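Local coordinates for protein alginate lyase (Chitinophaga sp. MD30, PDB 6KCW) that is an alginate lyase of polysaccharide lyase family 36 that cleaves the acidic polysaccharide alginate, at residues S25-G28 against G32-Q35; R37-I40 against L45-T48; G114-M119 against V167-N172; V128-Y133 against T161-H166. All coordinates share one frame; numbering follows the deposited sequence.

Contact 1. Residues S25-G28 against G32-Q35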
# COMPACT_ATOMS: atom_id res chain seq x y z
N SER A 25 5.81 11.73 -14.32
CA SER A 25 5.37 11.54 -15.70
C SER A 25 4.51 10.29 -15.85
O SER A 25 3.52 10.30 -16.59
CB SER A 25 6.57 11.50 -16.64
OG SER A 25 6.15 11.52 -18.00
N ASP A 26 4.86 9.20 -15.15
CA ASP A 26 4.16 7.93 -15.30
C ASP A 26 2.88 7.88 -14.47
O ASP A 26 1.85 7.39 -14.93
CB ASP A 26 5.08 6.79 -14.89
CG ASP A 26 6.23 6.63 -15.82
OD1 ASP A 26 5.98 6.70 -17.04
OD2 ASP A 26 7.38 6.44 -15.36
N PHE A 27 2.96 8.36 -13.25
CA PHE A 27 1.85 8.34 -12.35
C PHE A 27 0.97 9.54 -12.51
O PHE A 27 -0.15 9.52 -12.11
CB PHE A 27 2.36 8.29 -10.93
CG PHE A 27 2.99 7.00 -10.56
CD1 PHE A 27 2.25 6.00 -10.00
CD2 PHE A 27 4.33 6.81 -10.70
CE1 PHE A 27 2.82 4.83 -9.64
CE2 PHE A 27 4.91 5.64 -10.34
CZ PHE A 27 4.15 4.64 -9.81
N GLY A 28 1.48 10.60 -13.09
CA GLY A 28 0.70 11.81 -13.26
C GLY A 28 1.05 12.78 -12.18
O GLY A 28 1.15 13.94 -12.40
N GLY A 32 6.01 12.98 -3.06
CA GLY A 32 6.90 12.69 -1.95
C GLY A 32 8.17 12.00 -2.39
O GLY A 32 8.98 11.58 -1.56
N TRP A 33 8.35 11.90 -3.70
CA TRP A 33 9.34 10.99 -4.26
C TRP A 33 10.76 11.39 -3.88
O TRP A 33 11.12 12.57 -3.88
CB TRP A 33 9.21 10.94 -5.78
CG TRP A 33 9.53 9.62 -6.32
CD1 TRP A 33 10.77 9.15 -6.63
CD2 TRP A 33 8.61 8.57 -6.62
NE1 TRP A 33 10.68 7.87 -7.12
CE2 TRP A 33 9.36 7.49 -7.12
CE3 TRP A 33 7.22 8.44 -6.53
CZ2 TRP A 33 8.77 6.28 -7.52
CZ3 TRP A 33 6.64 7.24 -6.92
CH2 TRP A 33 7.41 6.18 -7.41
N ASN A 34 11.57 10.38 -3.58
CA ASN A 34 12.97 10.52 -3.20
C ASN A 34 13.74 9.65 -4.19
O ASN A 34 13.92 8.45 -3.95
CB ASN A 34 13.17 10.09 -1.75
CG ASN A 34 14.56 10.37 -1.25
OD1 ASN A 34 15.54 10.29 -1.99
ND2 ASN A 34 14.66 10.69 0.04
N GLN A 35 14.20 10.26 -5.29
CA GLN A 35 14.85 9.51 -6.36
C GLN A 35 16.05 8.72 -5.87
O GLN A 35 16.55 7.86 -6.62
CB GLN A 35 15.28 10.44 -7.50
CG GLN A 35 15.33 11.90 -7.15
CD GLN A 35 15.89 12.75 -8.27
OE1 GLN A 35 16.67 12.28 -9.10
NE2 GLN A 35 15.49 14.02 -8.30
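The rings of F27 and W33 meet at a slant, their planes 43° apart, in a geometry that is neither a stack nor a T-shaped pair. One corner of each ring does the touching: F27 CE2 comes to 3.9 Å from W33 CH2, at the far end of the indole's six-membered ring. The same F27 CE2 lies 4.2 Å from W33 CZ3, so a single phenyl carbon rests beside one C-C bond of the indole. The centroids of the phenyl and the six-membered ring stay 5.7 Å apart, and with little surface buried between the segments the touch is purely van der Waals. F27 sets its CG beside the backbone N (chi1 -70°), which carries CE2 out to the indole; the two side chains cross nearly at a right angle. Each ring has further company. F27 is buried among W10, Y18, L6, I8 and I64, while W33 rests on A23 of helix 20-27 and on L60 and S62 of strand 60-69. The polar end of the indole is also held, since W33 NE1 hydrogen-bonds S38 OG. Just after F27 the helix gives way at G28, whose positive phi (99°) would drive a CB against the carbonyl O of F27, so glycine suits the position. Here helix 20-27 and the loop that follows it fold back on each other through two aromatics, packing a short N-terminal helix against strands 5-8 and 60-69 of the beta-sandwich characteristic of the concanavalin clan.

Contact 2. Residues R37-I40 against L45-T48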
# COMPACT_ATOMS: atom_id res chain seq x y z
N ARG A 37 15.87 6.51 -3.62
CA ARG A 37 15.37 5.19 -3.28
C ARG A 37 14.58 4.52 -4.40
O ARG A 37 14.05 3.42 -4.20
CB ARG A 37 14.49 5.24 -2.02
CG ARG A 37 14.79 6.36 -1.06
CD ARG A 37 15.61 5.84 0.10
NE ARG A 37 16.26 6.92 0.80
CZ ARG A 37 15.64 7.67 1.71
NH1 ARG A 37 14.37 7.46 2.02
NH2 ARG A 37 16.29 8.66 2.32
N SER A 38 14.47 5.14 -5.58
CA SER A 38 13.76 4.55 -6.70
C SER A 38 14.73 4.30 -7.83
O SER A 38 15.45 5.21 -8.26
CB SER A 38 12.59 5.42 -7.16
OG SER A 38 13.02 6.75 -7.33
N TYR A 39 14.75 3.06 -8.31
CA TYR A 39 15.76 2.57 -9.23
C TYR A 39 15.10 1.48 -10.08
O TYR A 39 14.45 0.58 -9.53
CB TYR A 39 16.96 2.02 -8.45
CG TYR A 39 18.08 1.45 -9.29
CD1 TYR A 39 18.08 0.11 -9.67
CD2 TYR A 39 19.16 2.24 -9.67
CE1 TYR A 39 19.12 -0.42 -10.44
CE2 TYR A 39 20.20 1.72 -10.43
CZ TYR A 39 20.17 0.39 -10.82
OH TYR A 39 21.19 -0.14 -11.58
N ILE A 40 15.23 1.59 -11.40
CA ILE A 40 14.77 0.53 -12.29
C ILE A 40 15.83 -0.55 -12.32
O ILE A 40 16.96 -0.32 -12.77
CB ILE A 40 14.46 1.05 -13.70
CG1 ILE A 40 13.41 2.15 -13.67
CG2 ILE A 40 13.90 -0.08 -14.57
CD1 ILE A 40 12.01 1.62 -13.29
N LEU A 45 10.61 -1.83 -10.71
CA LEU A 45 10.90 -0.70 -9.85
C LEU A 45 11.41 -1.21 -8.50
O LEU A 45 10.67 -1.86 -7.75
CB LEU A 45 9.66 0.17 -9.67
CG LEU A 45 9.68 1.30 -8.65
CD1 LEU A 45 10.94 2.17 -8.75
CD2 LEU A 45 8.42 2.14 -8.83
N ARG A 46 12.66 -0.91 -8.20
CA ARG A 46 13.25 -1.23 -6.90
C ARG A 46 13.18 -0.02 -6.00
O ARG A 46 13.66 1.07 -6.36
CB ARG A 46 14.69 -1.68 -7.05
CG ARG A 46 15.30 -2.18 -5.75
CD ARG A 46 16.80 -2.36 -5.94
NE ARG A 46 17.47 -1.07 -6.06
CZ ARG A 46 18.71 -0.91 -6.53
NH1 ARG A 46 19.42 -1.97 -6.93
NH2 ARG A 46 19.24 0.31 -6.60
N VAL A 47 12.59 -0.20 -4.82
CA VAL A 47 12.56 0.81 -3.77
C VAL A 47 13.54 0.39 -2.68
O VAL A 47 13.61 -0.79 -2.31
CB VAL A 47 11.14 1.01 -3.22
CG1 VAL A 47 11.15 1.96 -2.03
CG2 VAL A 47 10.22 1.55 -4.32
N THR A 48 14.29 1.35 -2.16
CA THR A 48 15.27 1.10 -1.10
C THR A 48 14.70 1.47 0.26
O THR A 48 14.16 2.57 0.43
CB THR A 48 16.57 1.88 -1.33
OG1 THR A 48 17.15 1.50 -2.58
CG2 THR A 48 17.56 1.57 -0.23
O HOH W 1 16.16 1.21 -4.94
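R37 O is gripped by several donors at once. T48 N bonds to it at 2.9 Å, in the carbonyl plane and on a lone pair, and a water donates to the same oxygen from 3.1 Å. A CA-H...O contact from V47 CA adds a weaker hold on R37 O. The water also accepts from R46 NE at 2.9 Å and hydrogen-bonds T48 OG1, so it ties the carbonyl of R37 to two side chains of strand 44-49. Further along, Y39 and R46 form a hydrogen-bonded antiparallel pair: R46 N reaches Y39 O at 2.7 Å, and Y39 N returns to R46 O at 3.0 Å. These bonds make the beta hairpin of strands 38-41 and 44-49, whose turn includes the calcium ligand G43; the metal lies about 7 Å from the side chain of I40. On one face of the hairpin the guanidinium of R46 stacks flat on the ring of Y39, planes 12° apart, with R46 NH2 over one ring face, displaced toward the rim and only 3.1 Å from Y39 CG. R46 runs extended to CG and CD and then bends (chi3 70°), which folds the guanidinium back over the ring, its edge turned to the water. The other face is buried and mostly apolar; the hydroxyl of S38 is satisfied by Y18 O and W33 NE1. There S38 CB meets L45 CD1 at 4.0 Å, and the non-hydrogen-bonded pairs S38-V47 and I40-L45 set their side chains toward the interior, where W10 meets I40 and L45, and F211 of strand 206-215 packs on L45 and V47.

Contact 3. Residues G114-M119 against V167-N172. With PO4 (phosphate ion), chain B.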
# COMPACT_ATOMS: atom_id res chain seq x y z
N GLY A 114 -10.13 6.88 5.88
CA GLY A 114 -9.37 5.69 6.20
C GLY A 114 -8.43 5.37 5.06
O GLY A 114 -8.33 6.12 4.09
N THR A 115 -7.72 4.24 5.19
CA THR A 115 -6.88 3.72 4.11
C THR A 115 -6.99 2.21 4.02
O THR A 115 -7.25 1.51 5.00
CB THR A 115 -5.39 4.05 4.28
OG1 THR A 115 -4.97 3.70 5.60
CG2 THR A 115 -5.12 5.51 3.98
N LEU A 116 -6.76 1.70 2.80
CA LEU A 116 -6.57 0.28 2.53
C LEU A 116 -5.12 0.16 2.06
O LEU A 116 -4.80 0.51 0.93
CB LEU A 116 -7.57 -0.20 1.47
CG LEU A 116 -8.01 -1.67 1.33
CD1 LEU A 116 -8.99 -1.83 0.17
CD2 LEU A 116 -6.81 -2.61 1.15
N ARG A 117 -4.24 -0.31 2.95
CA ARG A 117 -2.85 -0.60 2.60
C ARG A 117 -2.53 -2.03 3.03
O ARG A 117 -3.36 -2.74 3.60
CB ARG A 117 -1.86 0.39 3.23
CG ARG A 117 -2.04 1.82 2.76
CD ARG A 117 -1.19 2.81 3.57
NE ARG A 117 -1.34 2.62 5.00
CZ ARG A 117 -0.56 3.18 5.92
NH1 ARG A 117 0.43 3.98 5.56
NH2 ARG A 117 -0.77 2.94 7.20
N MET A 118 -1.29 -2.44 2.75
CA MET A 118 -0.84 -3.79 3.05
C MET A 118 0.54 -3.74 3.69
O MET A 118 1.35 -2.86 3.39
CB MET A 118 -0.79 -4.68 1.77
CG MET A 118 -0.53 -6.17 2.05
SD MET A 118 -0.55 -7.24 0.59
CE MET A 118 0.94 -6.67 -0.26
N MET A 119 0.79 -4.69 4.59
CA MET A 119 2.07 -4.79 5.28
C MET A 119 2.65 -6.18 5.13
O MET A 119 1.93 -7.15 4.86
CB MET A 119 1.93 -4.48 6.77
CG MET A 119 1.49 -3.09 7.11
SD MET A 119 1.58 -2.86 8.89
CE MET A 119 3.30 -3.14 9.29
N VAL A 167 -6.10 -5.46 -5.31
CA VAL A 167 -6.81 -4.70 -4.28
C VAL A 167 -8.07 -4.13 -4.90
O VAL A 167 -8.05 -3.64 -6.03
CB VAL A 167 -5.92 -3.58 -3.70
CG1 VAL A 167 -6.76 -2.53 -3.02
CG2 VAL A 167 -4.89 -4.16 -2.74
N TYR A 168 -9.18 -4.22 -4.16
CA TYR A 168 -10.47 -3.67 -4.57
C TYR A 168 -11.07 -2.93 -3.39
O TYR A 168 -11.08 -3.46 -2.27
CB TYR A 168 -11.43 -4.77 -5.03
CG TYR A 168 -12.85 -4.29 -5.27
CD1 TYR A 168 -13.11 -3.26 -6.16
CD2 TYR A 168 -13.94 -4.88 -4.62
CE1 TYR A 168 -14.39 -2.81 -6.40
CE2 TYR A 168 -15.24 -4.44 -4.85
CZ TYR A 168 -15.45 -3.40 -5.75
OH TYR A 168 -16.73 -2.94 -6.00
N ILE A 169 -11.58 -1.73 -3.63
CA ILE A 169 -12.12 -0.87 -2.58
C ILE A 169 -13.41 -0.24 -3.08
O ILE A 169 -13.53 0.12 -4.26
CB ILE A 169 -11.10 0.20 -2.14
CG1 ILE A 169 -11.61 0.97 -0.92
CG2 ILE A 169 -10.83 1.18 -3.26
CD1 ILE A 169 -10.65 1.97 -0.45
N LYS A 170 -14.39 -0.12 -2.19
CA LYS A 170 -15.67 0.50 -2.51
C LYS A 170 -16.07 1.39 -1.34
O LYS A 170 -16.06 0.94 -0.19
CB LYS A 170 -16.73 -0.57 -2.77
CG LYS A 170 -18.12 -0.07 -3.09
CD LYS A 170 -19.08 -1.23 -2.90
CE LYS A 170 -20.23 -1.19 -3.90
NZ LYS A 170 -21.41 -0.47 -3.36
N SER A 171 -16.41 2.64 -1.64
CA SER A 171 -16.93 3.55 -0.63
C SER A 171 -18.20 3.01 0.01
O SER A 171 -18.99 2.29 -0.62
CB SER A 171 -17.22 4.91 -1.25
OG SER A 171 -16.13 5.35 -2.02
N ASN A 172 -18.40 3.37 1.28
CA ASN A 172 -19.69 3.16 1.92
C ASN A 172 -20.52 4.42 1.70
O ASN A 172 -20.07 5.39 1.09
CB ASN A 172 -19.52 2.78 3.39
CG ASN A 172 -19.17 3.98 4.28
OD1 ASN A 172 -18.01 4.41 4.36
ND2 ASN A 172 -20.17 4.50 4.98
P PO4 B . 0.64 3.48 11.06
O1 PO4 B . 0.93 4.09 9.70
O2 PO4 B . 1.06 4.46 12.13
O3 PO4 B . 1.46 2.24 11.28
O4 PO4 B . -0.86 3.22 11.20
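L116 against V167 and I169 belongs to the hydrophobic core between the two sheets of a beta-sandwich. The strands come from different sheets, run antiparallel at 167° and keep their axes 8.9 Å apart at closest, so side chains alone bridge the gap. L116 does nearly all of it with CD1, which lies 3.7 Å from I169 CB and 4.0 Å from V167 CG1. The same methyl is 3.6 Å from Y168 O, so it nests against the backbone between the side chains of V167 and I169. L116 has CG roughly anti to the backbone N (chi1 -157°) and CD1 continuing the chain outward, which sends this methyl to the opposite strand; the leucine and its two partners lie alongside one another, pointing opposite ways. One residue on, R117 leaves from the other face of its strand. R117 NH2 donates to phosphate O1 at 3.2 Å, an almost straight bond (170°) with the acceptor in the guanidinium plane. The phosphate, probably from the crystallisation liquor, is also bound by K91, and R117 NH1 is fixed by H212 ND1. This anion site may mark where alginate carboxylates are received, since related beta-sandwich lyases bind substrate across the face of one sheet. A leucine in place of R117 would probably strip the phosphate of this donor and leave H212 ND1 without its guanidinium mate. Around the contact W197 closes over both L116 and I169, strand 71-80 flanks V167 and I169 through L74 and Y72, and I134 of strand 128-135 lies beside L116; I206 of strand 206-215 reaches I169.

Contact 4. Residues V128-Y133 against T161-H166. With PO4 (phosphate ion), chain B.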
# COMPACT_ATOMS: atom_id res chain seq x y z
N VAL A 128 6.46 -14.88 9.12
CA VAL A 128 6.51 -13.66 8.32
C VAL A 128 5.47 -13.76 7.22
O VAL A 128 5.50 -14.70 6.42
CB VAL A 128 7.91 -13.43 7.71
CG1 VAL A 128 7.88 -12.21 6.79
CG2 VAL A 128 8.94 -13.25 8.82
N PHE A 129 4.57 -12.78 7.14
CA PHE A 129 3.46 -12.86 6.20
C PHE A 129 3.10 -11.48 5.67
O PHE A 129 3.63 -10.46 6.10
CB PHE A 129 2.23 -13.53 6.85
CG PHE A 129 1.94 -13.04 8.25
CD1 PHE A 129 1.18 -11.90 8.46
CD2 PHE A 129 2.44 -13.73 9.35
CE1 PHE A 129 0.92 -11.45 9.74
CE2 PHE A 129 2.19 -13.28 10.64
CZ PHE A 129 1.43 -12.14 10.84
N PHE A 130 2.19 -11.48 4.70
CA PHE A 130 1.43 -10.29 4.34
C PHE A 130 0.23 -10.15 5.28
O PHE A 130 -0.21 -11.12 5.90
CB PHE A 130 0.96 -10.38 2.87
CG PHE A 130 2.05 -10.17 1.86
CD1 PHE A 130 2.72 -8.96 1.78
CD2 PHE A 130 2.40 -11.18 0.97
CE1 PHE A 130 3.73 -8.75 0.86
CE2 PHE A 130 3.41 -10.97 0.03
CZ PHE A 130 4.07 -9.74 -0.02
N GLN A 131 -0.28 -8.93 5.40
CA GLN A 131 -1.46 -8.73 6.24
C GLN A 131 -2.13 -7.45 5.79
O GLN A 131 -1.44 -6.45 5.53
CB GLN A 131 -1.10 -8.65 7.73
CG GLN A 131 -0.45 -7.32 8.20
CD GLN A 131 -0.12 -7.28 9.70
OE1 GLN A 131 -0.15 -8.30 10.39
NE2 GLN A 131 0.19 -6.08 10.20
N PRO A 132 -3.45 -7.42 5.68
CA PRO A 132 -4.15 -6.15 5.50
C PRO A 132 -3.80 -5.20 6.63
O PRO A 132 -3.39 -5.61 7.72
CB PRO A 132 -5.64 -6.53 5.54
CG PRO A 132 -5.68 -8.03 5.40
CD PRO A 132 -4.38 -8.55 5.91
N TYR A 133 -3.96 -3.91 6.36
CA TYR A 133 -3.66 -2.87 7.34
C TYR A 133 -4.61 -1.70 7.05
O TYR A 133 -4.26 -0.78 6.31
CB TYR A 133 -2.20 -2.45 7.29
CG TYR A 133 -1.76 -1.75 8.54
CD1 TYR A 133 -1.59 -2.47 9.72
CD2 TYR A 133 -1.55 -0.38 8.57
CE1 TYR A 133 -1.20 -1.85 10.88
CE2 TYR A 133 -1.16 0.25 9.73
CZ TYR A 133 -0.99 -0.50 10.89
OH TYR A 133 -0.61 0.12 12.06
N THR A 161 10.62 -14.09 -4.02
CA THR A 161 9.43 -14.70 -4.60
C THR A 161 8.46 -13.62 -5.05
O THR A 161 8.13 -12.73 -4.26
CB THR A 161 8.73 -15.60 -3.59
OG1 THR A 161 9.65 -16.59 -3.11
CG2 THR A 161 7.51 -16.28 -4.22
N THR A 162 8.00 -13.68 -6.29
CA THR A 162 7.05 -12.68 -6.78
C THR A 162 5.64 -13.02 -6.34
O THR A 162 5.17 -14.15 -6.53
CB THR A 162 7.08 -12.56 -8.29
OG1 THR A 162 8.43 -12.58 -8.78
CG2 THR A 162 6.40 -11.24 -8.68
N TYR A 163 4.96 -12.03 -5.77
CA TYR A 163 3.57 -12.16 -5.33
C TYR A 163 2.72 -11.15 -6.09
O TYR A 163 3.00 -9.95 -6.06
CB TYR A 163 3.47 -11.94 -3.82
CG TYR A 163 4.16 -13.01 -3.02
CD1 TYR A 163 3.51 -14.21 -2.71
CD2 TYR A 163 5.46 -12.84 -2.60
CE1 TYR A 163 4.16 -15.20 -1.97
CE2 TYR A 163 6.10 -13.81 -1.87
CZ TYR A 163 5.46 -14.98 -1.56
OH TYR A 163 6.15 -15.92 -0.82
N HIS A 164 1.70 -11.64 -6.79
CA HIS A 164 0.74 -10.74 -7.41
C HIS A 164 -0.32 -10.33 -6.40
O HIS A 164 -0.89 -11.18 -5.70
CB HIS A 164 0.06 -11.36 -8.63
CG HIS A 164 -0.78 -10.38 -9.38
ND1 HIS A 164 -0.25 -9.54 -10.35
CD2 HIS A 164 -2.09 -10.06 -9.29
CE1 HIS A 164 -1.21 -8.77 -10.82
NE2 HIS A 164 -2.33 -9.06 -10.20
N VAL A 165 -0.60 -9.03 -6.35
CA VAL A 165 -1.55 -8.44 -5.42
C VAL A 165 -2.66 -7.77 -6.22
O VAL A 165 -2.38 -6.95 -7.11
CB VAL A 165 -0.86 -7.42 -4.50
CG1 VAL A 165 -1.77 -7.02 -3.34
CG2 VAL A 165 0.48 -7.96 -4.02
N HIS A 166 -3.91 -8.13 -5.92
CA HIS A 166 -5.10 -7.42 -6.37
C HIS A 166 -5.77 -6.75 -5.17
O HIS A 166 -5.98 -7.38 -4.13
CB HIS A 166 -6.08 -8.37 -7.07
CG HIS A 166 -7.37 -7.72 -7.47
ND1 HIS A 166 -7.47 -6.88 -8.56
CD2 HIS A 166 -8.60 -7.76 -6.91
CE1 HIS A 166 -8.71 -6.44 -8.65
NE2 HIS A 166 -9.41 -6.95 -7.66
P PO4 B . 0.64 3.48 11.06
O1 PO4 B . 0.93 4.09 9.70
O2 PO4 B . 1.06 4.46 12.13
O3 PO4 B . 1.46 2.24 11.28
O4 PO4 B . -0.86 3.22 11.20
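F130 and Y163 form a T-shaped (edge-to-face) aromatic pair in the core between the two sheets of the beta-sandwich, while Y133, on the opposite side of the same strand, opens onto an anion site on the outer face of its sheet. The edge of F130 is directed at the face of Y163, planes 79° apart and centroids 5.5 Å from each other. F130 CE2 does the touching, 3.7 Å from Y163 CG and 3.8 Å from Y163 CD2, above the tyrosine ring but displaced toward its rim. Both residues place CG beside the backbone N (chi1 -74° for F130, -66° for Y163), which brings the two rings into the gap between strands whose CA atoms stay 10.1 Å apart at F130 and Y163. The phenol of Y163 is not idle, for its OH hydrogen-bonds T158 N; M118 and I185 pack on F130. At the anion site Y133 OH donates to phosphate O4 at 3.2 Å. Phosphate O3 sits about as near to Y133 OH, at 3.1 Å, and O4 lies in the plane of the phenol ring at its edge. G144 N also bonds to Y133 OH, and K91, a phosphate ligand too, makes a cation-pi contact with the ring. A phenylalanine at Y133 would probably keep the ring beside K91 but leave the phosphate without this hydroxyl and G144 N without its partner. The chemistry is thus two-sided: dispersion and weak ring electrostatics join the sheets within, while a hydroxyl and nearby lysine would favour an anion outside, consistent with a surface receiving acidic sugars.

How the contacts relate
From the N terminus, contact 1 closes a loop of three residues after helix 20-27, and contact 2 follows directly as a hairpin with four residues between its segments; W33 and S38 join these neighbours. Both are local and end before the longer closures begin. Contact 3 spans 47 residues, from strand 113-122 to strand 162-170, and contact 4 is nested within it, packing strand 128-135 against an earlier part of strand 162-170. Strands 113-122 and 128-135 lie side by side in one sheet, so contacts 3 and 4 rivet that sheet to the other, which also carries the hairpin of contact 2. One phosphate touches both contacts 3 and 4.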